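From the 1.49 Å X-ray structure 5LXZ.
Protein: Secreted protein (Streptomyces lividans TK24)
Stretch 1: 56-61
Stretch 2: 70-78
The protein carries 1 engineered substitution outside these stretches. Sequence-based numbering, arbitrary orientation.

Stretch 1 56-61: QYDTRI
Stretch 2, residues 70-78: KKVPTPSDL

How do the two segments lie against each other? They run antiparallel, their end-to-end directions 144° apart, with extended backbones near phi/psi -123/154 at Arg60 and -84/146 at Lys71. Ile61 and Lys70 form a hydrogen-bonded pair, CA to CA 5.4 Å: Ile61 N donates to Lys70 O and Lys70 N to Ile61 O, both at 3.0 Å. Arg60 and Lys71 form the next, non-hydrogen-bonded pair, CA to CA 4.6 Å. Beyond it Val72 N donates to Thr59 O at 3.0 Å, nearly straight at 167°.

What keeps the segments together where direct backbone bonding stops? Water takes over. Thr59 N donates to a water at 3.0 Å, and that water donates to Val72 O at 2.8 Å. Farther along, a second water donates to Tyr57 O and accepts from Thr74 N, both at 2.9 Å, while the CA atoms of Tyr57 and Thr74 stand 5.6 Å apart. Thr59 and Thr74, both m in chi1 and both pointing toward the opposing segment, add a hydrogen bond between Thr59 OG1 and Thr74 OG1 at 2.7 Å. Thr74 OG1 also bonds back to Val72 O at 2.9 Å.

Why does the Arg60 side chain fold back along its own strand? With chi1 to chi3 at m, m and t and chi4 at -103°, its guanidinium reaches Asp58, also m in chi1. Arg60 NH2 and NH1 each donate to Asp58 OD1 at 3.0 Å, both bonds part of a salt bridge, and Arg60 NH1 also donates to Thr59 O at 3.0 Å. Gln56 NE2 holds the other carboxylate oxygen, Asp58 OD2, at 3.0 Å. Lys71, m in chi1 then t throughout, extends past the guanidinium, its CG over one face and 3.5 Å from Arg60 NH1. Arg60 NH2 and Lys71 NZ, like charges, come within 4.3 Å; a water accepting from Lys71 NZ at 2.8 Å donates to Asp58 OD1 at 2.6 Å, tying the lysine to the same acid.

Where are the apolar and aromatic contacts? Ile61, chi1 m and chi2 t, brings CD1 to 3.6 Å from CG2 of Val72, which is t. Lys70 shares the sheet face of Ile61 and starts with chi1 p, its CG 4.0 Å from Ile61 CB. Tyr57, at chi1 -52° and chi2 -42°, points toward the second segment. Ser76 C, 3.5 Å from Tyr57 CD2, and Asp77 N lie over one face of the ring; Thr74 O approaches the ring edge, 3.6 Å from Tyr57 CD2.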

# COMPACT_ATOMS: atom_id res chain seq x y z
N GLN A 56 18.84 3.29 12.80
CA GLN A 56 18.14 2.43 13.73
C GLN A 56 16.87 1.88 13.04
O GLN A 56 15.95 2.65 12.75
CB GLN A 56 17.74 3.26 14.97
CG GLN A 56 16.87 2.51 15.96
CD GLN A 56 17.54 1.24 16.44
OE1 GLN A 56 18.73 1.25 16.80
NE2 GLN A 56 16.79 0.14 16.47
N TYR A 57 16.88 0.59 12.75
CA TYR A 57 15.83 -0.04 11.94
C TYR A 57 15.23 -1.18 12.72
O TYR A 57 15.94 -1.97 13.34
CB TYR A 57 16.41 -0.63 10.65
CG TYR A 57 17.24 0.33 9.86
CD1 TYR A 57 16.87 1.65 9.67
CD2 TYR A 57 18.45 -0.11 9.32
CE1 TYR A 57 17.69 2.51 8.97
CE2 TYR A 57 19.22 0.73 8.58
CZ TYR A 57 18.85 2.03 8.39
OH TYR A 57 19.61 2.92 7.66
N ASP A 58 13.90 -1.25 12.74
CA ASP A 58 13.22 -2.18 13.59
C ASP A 58 12.19 -3.06 12.84
O ASP A 58 11.46 -2.58 11.97
CB ASP A 58 12.48 -1.40 14.70
CG ASP A 58 13.44 -0.95 15.81
OD1 ASP A 58 13.74 -1.75 16.72
OD2 ASP A 58 13.87 0.20 15.77
N THR A 59 12.16 -4.31 13.23
CA THR A 59 11.16 -5.29 12.85
C THR A 59 10.80 -6.10 14.07
O THR A 59 11.65 -6.35 14.94
CB THR A 59 11.73 -6.25 11.77
OG1 THR A 59 12.06 -5.48 10.62
CG2 THR A 59 10.75 -7.36 11.39
N ARG A 60 9.53 -6.50 14.16
CA ARG A 60 9.07 -7.48 15.12
C ARG A 60 8.40 -8.67 14.49
O ARG A 60 7.84 -8.57 13.40
CB ARG A 60 8.09 -6.86 16.12
CG ARG A 60 8.55 -5.56 16.77
CD ARG A 60 9.69 -5.78 17.73
NE ARG A 60 10.12 -4.46 18.23
CZ ARG A 60 11.19 -3.76 17.86
NH1 ARG A 60 12.09 -4.23 17.01
NH2 ARG A 60 11.40 -2.56 18.39
N ILE A 61 8.43 -9.80 15.17
CA ILE A 61 7.54 -10.94 14.91
C ILE A 61 6.67 -11.12 16.12
O ILE A 61 7.18 -11.24 17.26
CB ILE A 61 8.33 -12.20 14.66
CG1 ILE A 61 9.03 -12.08 13.33
CG2 ILE A 61 7.41 -13.45 14.72
CD1 ILE A 61 9.91 -13.25 13.03
N LYS A 70 9.08 -10.71 19.46
CA LYS A 70 10.53 -10.63 19.41
C LYS A 70 10.99 -9.62 18.39
O LYS A 70 10.27 -9.31 17.44
CB LYS A 70 11.17 -11.99 19.13
CG LYS A 70 10.82 -12.59 17.78
CD LYS A 70 11.59 -13.87 17.48
CE LYS A 70 12.86 -13.62 16.70
NZ LYS A 70 13.35 -14.89 16.12
N LYS A 71 12.20 -9.14 18.58
CA LYS A 71 12.87 -8.29 17.62
C LYS A 71 13.54 -9.15 16.58
O LYS A 71 14.02 -10.25 16.87
CB LYS A 71 13.89 -7.39 18.29
CG LYS A 71 13.32 -6.53 19.39
CD LYS A 71 14.26 -5.39 19.71
CE LYS A 71 13.63 -4.48 20.73
NZ LYS A 71 14.56 -3.41 21.14
N VAL A 72 13.56 -8.63 15.35
CA VAL A 72 14.28 -9.22 14.23
C VAL A 72 15.33 -8.23 13.70
O VAL A 72 15.03 -7.10 13.41
CB VAL A 72 13.32 -9.57 13.08
CG1 VAL A 72 14.09 -10.11 11.89
CG2 VAL A 72 12.33 -10.61 13.54
N PRO A 73 16.60 -8.66 13.55
CA PRO A 73 17.59 -7.77 12.97
C PRO A 73 17.18 -7.28 11.58
O PRO A 73 16.76 -8.11 10.74
CB PRO A 73 18.85 -8.65 12.86
CG PRO A 73 18.63 -9.78 13.77
CD PRO A 73 17.15 -9.98 13.89
N THR A 74 17.22 -5.98 11.40
CA THR A 74 16.71 -5.32 10.20
C THR A 74 17.88 -4.68 9.48
O THR A 74 18.44 -3.69 9.97
CB THR A 74 15.61 -4.33 10.57
OG1 THR A 74 14.65 -5.07 11.32
CG2 THR A 74 14.97 -3.74 9.32
N PRO A 75 18.25 -5.21 8.30
CA PRO A 75 19.51 -4.82 7.66
C PRO A 75 19.52 -3.48 6.93
O PRO A 75 20.61 -2.91 6.68
CB PRO A 75 19.73 -5.98 6.68
CG PRO A 75 18.35 -6.38 6.29
CD PRO A 75 17.61 -6.34 7.60
N SER A 76 18.35 -2.97 6.57
CA SER A 76 18.22 -1.74 5.78
C SER A 76 16.97 -1.02 6.25
O SER A 76 16.18 -1.60 6.97
CB SER A 76 18.05 -2.05 4.27
OG SER A 76 19.20 -2.69 3.81
N ASP A 77 16.79 0.20 5.78
CA ASP A 77 15.61 0.97 6.14
C ASP A 77 14.42 0.51 5.29
O ASP A 77 14.12 1.13 4.27
CB ASP A 77 15.79 2.47 6.03
CG ASP A 77 14.80 3.21 6.88
OD1 ASP A 77 13.85 2.54 7.34
OD2 ASP A 77 14.95 4.43 7.11
N LEU A 78 13.73 -0.50 5.80
CA LEU A 78 12.61 -1.16 5.09
C LEU A 78 11.29 -0.45 5.22
O LEU A 78 10.28 -0.91 4.71
CB LEU A 78 12.48 -2.59 5.54
CG LEU A 78 13.73 -3.39 5.30
CD1 LEU A 78 13.46 -4.82 5.74
CD2 LEU A 78 14.25 -3.29 3.87
O HOH W 1 17.81 -4.12 13.50
O HOH W 2 15.12 -1.83 18.94
O HOH W 3 14.41 -5.02 15.16